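PDB 4IED: class D beta-lactamase, which probably hydrolyses beta-lactam antibiotics to substituted beta-amino acids, the reaction that underlies resistance to these drugs. Local coordinates for residues L185-G198 against W210-F224. Residues are numbered along the deposited sequence; the frame is centred on the assembly and turned at random. Where two conformers were deposited one is given.
Sequences LEKKDDFILHGKTG and WFVGWIETSDNIYSF
His194 and Trp214 face each other across the beta hairpin 192-200/208-216, in the antiparallel sheet of the penicillin-recognising fold that class D beta-lactamases share with transpeptidases. Eight backbone hydrogen bonds join its strands, from Ile192-Glu216 to Gly198-Trp210, and show how packing can vary along one sheet. In the middle it is tight. Gly195 and Gly213 form a non-hydrogen-bonded pair with CA atoms 3.8 Å apart, as their lack of side chains permits. The imidazole lies in an offset stack on the five-membered ring of the indole, planes at 13° and centroids 4.3 Å apart. CB of His194 sits over the six-membered ring as a CH-pi contact; with CG of Trp214 wedged between its N and carbonyl carbon (chi1 69°), the indole lies nearly flat against the imidazole. On the other face, packed against helix 238-249, Leu193 CD1 fills the angle between Ile215 CG1 and the ring edge of Phe224, while CD1 of Leu185, in a classic beta bulge, reaches the edge of Phe211.

At the open end of the hairpin, where the turns 188-191 and 217-220 lead to neighbouring strands, the contact is looser and partly exposed. The extended side chain of Glu216 lies about 4 Å from a bound magnesium ion, and beyond Thr217 a water bridges the two turns, donating to Asp190 O at 2.7 Å and accepting from Ser218 N at 3.0 Å.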
loop_
_atom_site.group_PDB
_atom_site.type_symbol
_atom_site.label_atom_id
_atom_site.label_comp_id
_atom_site.label_asym_id
_atom_site.label_seq_id
_atom_site.Cartn_x
_atom_site.Cartn_y
_atom_site.Cartn_z
ATOM N N LEU A 185 2.736 -5.023 10.625
ATOM C CA LEU A 185 3.532 -3.942 11.207
ATOM C C LEU A 185 3.579 -3.957 12.710
ATOM O O LEU A 185 4.623 -3.922 13.308
ATOM C CB LEU A 185 2.982 -2.617 10.707
ATOM C CG LEU A 185 3.034 -2.313 9.180
ATOM C CD1 LEU A 185 2.297 -0.990 8.909
ATOM C CD2 LEU A 185 4.445 -2.383 8.613
ATOM N N GLU A 186 2.409 -4.137 13.349
ATOM C CA GLU A 186 2.395 -4.202 14.831
ATOM C C GLU A 186 1.271 -5.111 15.229
ATOM O O GLU A 186 0.077 -4.867 14.907
ATOM C CB GLU A 186 2.081 -2.809 15.412
ATOM C CG GLU A 186 2.006 -2.798 16.921
ATOM C CD GLU A 186 1.749 -1.471 17.638
ATOM O OE1 GLU A 186 1.658 -0.457 16.922
ATOM O OE2 GLU A 186 1.690 -1.438 18.875
ATOM N N LYS A 187 1.679 -6.197 15.929
ATOM C CA LYS A 187 0.741 -7.210 16.468
ATOM C C LYS A 187 0.725 -7.031 17.963
ATOM O O LYS A 187 1.741 -7.198 18.638
ATOM C CB LYS A 187 1.224 -8.619 16.131
ATOM C CG LYS A 187 0.243 -9.745 16.518
ATOM C CD LYS A 187 0.569 -10.448 17.832
ATOM C CE LYS A 187 -0.350 -11.624 18.164
ATOM N NZ LYS A 187 -1.689 -11.136 18.417
ATOM N N LYS A 188 -0.466 -6.714 18.487
ATOM C CA LYS A 188 -0.738 -6.625 19.929
ATOM C C LYS A 188 -1.939 -7.512 20.282
ATOM O O LYS A 188 -2.592 -8.069 19.382
ATOM C CB LYS A 188 -0.995 -5.167 20.380
ATOM C CG LYS A 188 0.260 -4.261 20.255
ATOM C CD LYS A 188 1.390 -4.692 21.223
ATOM C CE LYS A 188 2.454 -3.632 21.581
ATOM N NZ LYS A 188 3.099 -3.190 20.351
ATOM N N ASP A 189 -2.254 -7.656 21.581
ATOM C CA ASP A 189 -3.321 -8.528 21.949
ATOM C C ASP A 189 -4.641 -8.068 21.304
ATOM O O ASP A 189 -5.448 -8.939 20.935
ATOM C CB ASP A 189 -3.501 -8.599 23.475
ATOM C CG ASP A 189 -2.352 -9.297 24.198
ATOM O OD1 ASP A 189 -1.511 -9.941 23.539
ATOM O OD2 ASP A 189 -2.434 -9.352 25.452
ATOM N N ASP A 190 -4.878 -6.791 21.277
ATOM C CA ASP A 190 -6.169 -6.267 20.904
ATOM C C ASP A 190 -6.305 -5.776 19.478
ATOM O O ASP A 190 -7.375 -5.354 19.076
ATOM C CB ASP A 190 -6.561 -5.133 21.844
ATOM C CG ASP A 190 -6.601 -5.561 23.310
ATOM O OD1 ASP A 190 -7.181 -6.602 23.601
ATOM O OD2 ASP A 190 -6.097 -4.783 24.149
ATOM N N PHE A 191 -5.207 -5.794 18.727
ATOM C CA PHE A 191 -5.297 -5.404 17.322
ATOM C C PHE A 191 -4.035 -5.895 16.610
ATOM O O PHE A 191 -3.003 -6.134 17.247
ATOM C CB PHE A 191 -5.357 -3.842 17.191
ATOM C CG PHE A 191 -4.103 -3.168 17.563
ATOM C CD1 PHE A 191 -3.165 -2.853 16.596
ATOM C CD2 PHE A 191 -3.896 -2.725 18.849
ATOM C CE1 PHE A 191 -1.988 -2.251 16.979
ATOM C CE2 PHE A 191 -2.676 -2.143 19.242
ATOM C CZ PHE A 191 -1.770 -1.881 18.274
ATOM N N ILE A 192 -4.118 -6.022 15.292
ATOM C CA ILE A 192 -2.930 -6.233 14.437
ATOM C C ILE A 192 -3.074 -5.260 13.231
ATOM O O ILE A 192 -4.097 -5.220 12.532
ATOM C CB ILE A 192 -2.816 -7.709 13.984
ATOM C CG1 ILE A 192 -1.515 -7.861 13.237
ATOM C CG2 ILE A 192 -3.963 -8.209 13.246
ATOM C CD1 ILE A 192 -1.192 -9.305 13.004
ATOM N N LEU A 193 -2.020 -4.460 13.073
ATOM C CA LEU A 193 -1.888 -3.449 12.028
ATOM C C LEU A 193 -1.012 -4.045 10.927
ATOM O O LEU A 193 0.089 -4.500 11.191
ATOM C CB LEU A 193 -1.218 -2.246 12.599
ATOM C CG LEU A 193 -0.740 -1.157 11.636
ATOM C CD1 LEU A 193 -1.878 -0.532 10.847
ATOM C CD2 LEU A 193 0.135 -0.098 12.317
ATOM N N HIS A 194 -1.572 -4.052 9.715
ATOM C CA HIS A 194 -0.890 -4.349 8.459
ATOM C C HIS A 194 -0.867 -3.078 7.588
ATOM O O HIS A 194 -1.756 -2.229 7.616
ATOM C CB HIS A 194 -1.679 -5.348 7.688
ATOM C CG HIS A 194 -1.816 -6.695 8.342
ATOM N ND1 HIS A 194 -2.695 -7.036 9.348
ATOM C CD2 HIS A 194 -1.235 -7.841 7.937
ATOM C CE1 HIS A 194 -2.550 -8.338 9.599
ATOM N NE2 HIS A 194 -1.725 -8.847 8.704
ATOM N N GLY A 195 0.219 -2.921 6.835
ATOM C CA GLY A 195 0.226 -1.787 5.872
ATOM C C GLY A 195 1.503 -1.650 5.103
ATOM O O GLY A 195 2.394 -2.536 5.172
ATOM N N LYS A 196 1.484 -0.632 4.210
ATOM C CA LYS A 196 2.616 -0.325 3.342
ATOM C C LYS A 196 2.643 1.186 3.101
ATOM O O LYS A 196 1.630 1.775 2.775
ATOM C CB LYS A 196 2.497 -1.061 2.020
ATOM C CG LYS A 196 3.615 -0.826 1.033
ATOM C CD LYS A 196 4.902 -1.521 1.427
ATOM C CE LYS A 196 6.116 -1.181 0.606
ATOM N NZ LYS A 196 6.736 0.070 0.975
ATOM N N THR A 197 3.857 1.723 3.193
ATOM C CA THR A 197 4.101 3.159 2.907
ATOM C C THR A 197 4.574 3.306 1.470
ATOM O O THR A 197 5.065 2.368 0.796
ATOM C CB THR A 197 5.155 3.714 3.838
ATOM O OG1 THR A 197 6.302 2.819 3.801
ATOM C CG2 THR A 197 4.668 3.850 5.253
ATOM N N GLY A 198 4.354 4.489 0.925
ATOM C CA GLY A 198 4.881 4.839 -0.434
ATOM C C GLY A 198 5.038 6.333 -0.588
ATOM O O GLY A 198 4.472 7.074 0.182
ATOM N N TRP A 210 1.908 8.146 0.675
ATOM C CA TRP A 210 0.823 7.142 0.958
ATOM C C TRP A 210 1.156 6.328 2.201
ATOM O O TRP A 210 2.322 5.962 2.415
ATOM C CB TRP A 210 0.718 6.112 -0.192
ATOM C CG TRP A 210 0.100 6.485 -1.504
ATOM C CD1 TRP A 210 0.764 6.813 -2.644
ATOM C CD2 TRP A 210 -1.299 6.414 -1.824
ATOM N NE1 TRP A 210 -0.121 7.058 -3.667
ATOM C CE2 TRP A 210 -1.418 6.765 -3.197
ATOM C CE3 TRP A 210 -2.480 6.165 -1.058
ATOM C CZ2 TRP A 210 -2.641 6.753 -3.827
ATOM C CZ3 TRP A 210 -3.657 6.131 -1.651
ATOM C CH2 TRP A 210 -3.776 6.403 -3.069
ATOM N N PHE A 211 0.094 5.944 2.910
ATOM C CA PHE A 211 0.169 4.834 3.888
ATOM C C PHE A 211 -1.182 4.185 3.819
ATOM O O PHE A 211 -2.214 4.788 4.020
ATOM C CB PHE A 211 0.573 5.308 5.310
ATOM C CG PHE A 211 0.621 4.231 6.358
ATOM C CD1 PHE A 211 1.247 3.035 6.119
ATOM C CD2 PHE A 211 0.043 4.439 7.581
ATOM C CE1 PHE A 211 1.296 2.072 7.118
ATOM C CE2 PHE A 211 0.090 3.460 8.577
ATOM C CZ PHE A 211 0.717 2.329 8.324
ATOM N N VAL A 212 -1.166 2.889 3.464
ATOM C CA VAL A 212 -2.407 2.085 3.277
ATOM C C VAL A 212 -2.274 0.785 4.041
ATOM O O VAL A 212 -1.205 0.291 4.238
ATOM C CB VAL A 212 -2.771 1.839 1.790
ATOM C CG1 VAL A 212 -2.656 3.153 0.973
ATOM C CG2 VAL A 212 -1.918 0.782 1.178
ATOM N N GLY A 213 -3.444 0.262 4.448
ATOM C CA GLY A 213 -3.393 -1.013 5.205
ATOM C C GLY A 213 -4.743 -1.326 5.823
ATOM O O GLY A 213 -5.787 -0.884 5.390
ATOM N N TRP A 214 -4.675 -2.081 6.890
ATOM C CA TRP A 214 -5.814 -2.372 7.698
ATOM C C TRP A 214 -5.396 -2.794 9.105
ATOM O O TRP A 214 -4.267 -3.153 9.363
ATOM C CB TRP A 214 -6.701 -3.499 7.086
ATOM C CG TRP A 214 -6.035 -4.875 7.123
ATOM C CD1 TRP A 214 -6.280 -5.864 8.048
ATOM C CD2 TRP A 214 -5.182 -5.448 6.110
ATOM N NE1 TRP A 214 -5.564 -6.980 7.688
ATOM C CE2 TRP A 214 -4.824 -6.741 6.554
ATOM C CE3 TRP A 214 -4.569 -4.948 4.989
ATOM C CZ2 TRP A 214 -3.978 -7.561 5.814
ATOM C CZ3 TRP A 214 -3.753 -5.754 4.255
ATOM C CH2 TRP A 214 -3.389 -7.015 4.688
ATOM N N ILE A 215 -6.403 -2.777 9.997
ATOM C CA ILE A 215 -6.259 -3.171 11.414
ATOM C C ILE A 215 -7.399 -4.157 11.663
ATOM O O ILE A 215 -8.578 -3.846 11.497
ATOM C CB ILE A 215 -6.348 -2.021 12.414
ATOM C CG1 ILE A 215 -5.236 -1.062 12.179
ATOM C CG2 ILE A 215 -6.191 -2.560 13.832
ATOM C CD1 ILE A 215 -5.295 0.167 13.050
ATOM N N GLU A 216 -6.996 -5.366 12.104
ATOM C CA GLU A 216 -7.970 -6.395 12.530
ATOM C C GLU A 216 -7.994 -6.418 14.053
ATOM O O GLU A 216 -6.931 -6.528 14.710
ATOM C CB GLU A 216 -7.676 -7.775 11.932
ATOM C CG GLU A 216 -8.780 -8.736 12.340
ATOM C CD GLU A 216 -9.006 -9.939 11.435
ATOM O OE1 GLU A 216 -9.962 -10.706 11.713
ATOM O OE2 GLU A 216 -8.336 -10.169 10.426
ATOM N N THR A 217 -9.183 -6.402 14.605
ATOM C CA THR A 217 -9.433 -6.548 16.034
ATOM C C THR A 217 -10.226 -7.828 16.273
ATOM O O THR A 217 -10.367 -8.589 15.337
ATOM C CB THR A 217 -10.155 -5.342 16.556
ATOM O OG1 THR A 217 -11.476 -5.304 15.976
ATOM C CG2 THR A 217 -9.436 -4.023 16.216
ATOM N N SER A 218 -10.620 -8.084 17.524
ATOM C CA SER A 218 -11.291 -9.328 17.814
ATOM C C SER A 218 -12.585 -9.473 17.050
ATOM O O SER A 218 -13.063 -10.603 16.843
ATOM C CB SER A 218 -11.553 -9.440 19.350
ATOM O OG SER A 218 -12.477 -8.439 19.738
ATOM N N ASP A 219 -13.217 -8.372 16.652
ATOM C CA ASP A 219 -14.481 -8.453 15.956
ATOM C C ASP A 219 -14.722 -7.451 14.850
ATOM O O ASP A 219 -15.830 -7.328 14.362
ATOM C CB ASP A 219 -15.704 -8.459 16.846
ATOM C CG ASP A 219 -15.919 -7.117 17.523
ATOM O OD1 ASP A 219 -15.005 -6.234 17.385
ATOM O OD2 ASP A 219 -16.926 -6.916 18.172
ATOM N N ASN A 220 -13.668 -6.813 14.354
ATOM C CA ASN A 220 -13.793 -5.901 13.259
ATOM C C ASN A 220 -12.496 -5.808 12.449
ATOM O O ASN A 220 -11.452 -6.352 12.811
ATOM C CB ASN A 220 -14.161 -4.510 13.828
ATOM C CG ASN A 220 -14.917 -3.631 12.855
ATOM O OD1 ASN A 220 -15.025 -3.948 11.672
ATOM N ND2 ASN A 220 -15.510 -2.517 13.384
ATOM N N ILE A 221 -12.634 -5.205 11.275
ATOM C CA ILE A 221 -11.478 -4.890 10.374
ATOM C C ILE A 221 -11.699 -3.496 9.859
ATOM O O ILE A 221 -12.732 -3.179 9.306
ATOM C CB ILE A 221 -11.361 -5.809 9.142
ATOM C CG1 ILE A 221 -11.319 -7.258 9.594
ATOM C CG2 ILE A 221 -10.151 -5.444 8.345
ATOM C CD1 ILE A 221 -11.337 -8.284 8.489
ATOM N N TYR A 222 -10.672 -2.631 10.080
ATOM C CA TYR A 222 -10.670 -1.236 9.621
ATOM C C TYR A 222 -9.673 -1.108 8.526
ATOM O O TYR A 222 -8.477 -1.204 8.778
ATOM C CB TYR A 222 -10.327 -0.280 10.779
ATOM C CG TYR A 222 -11.193 -0.431 11.996
ATOM C CD1 TYR A 222 -10.855 -1.400 12.949
ATOM C CD2 TYR A 222 -12.290 0.410 12.244
ATOM C CE1 TYR A 222 -11.579 -1.595 14.098
ATOM C CE2 TYR A 222 -13.070 0.123 13.379
ATOM C CZ TYR A 222 -12.709 -0.851 14.285
ATOM O OH TYR A 222 -13.497 -1.121 15.462
ATOM N N SER A 223 -10.147 -0.921 7.282
ATOM C CA SER A 223 -9.221 -0.792 6.164
ATOM C C SER A 223 -9.023 0.710 5.920
ATOM O O SER A 223 -9.947 1.510 6.082
ATOM C CB SER A 223 -9.811 -1.392 4.925
ATOM O OG SER A 223 -9.857 -2.831 5.094
ATOM N N PHE A 224 -7.815 1.102 5.585
ATOM C CA PHE A 224 -7.519 2.550 5.525
ATOM C C PHE A 224 -6.525 2.844 4.423
ATOM O O PHE A 224 -5.737 2.074 3.930
ATOM C CB PHE A 224 -6.944 3.062 6.841
ATOM C CG PHE A 224 -5.559 2.516 7.160
ATOM C CD1 PHE A 224 -4.391 3.149 6.667
ATOM C CD2 PHE A 224 -5.426 1.414 7.986
ATOM C CE1 PHE A 224 -3.154 2.656 6.947
ATOM C CE2 PHE A 224 -4.160 0.929 8.267
ATOM C CZ PHE A 224 -3.045 1.541 7.726
HETATM O O HOH W 1 -9.614 -6.597 19.948
#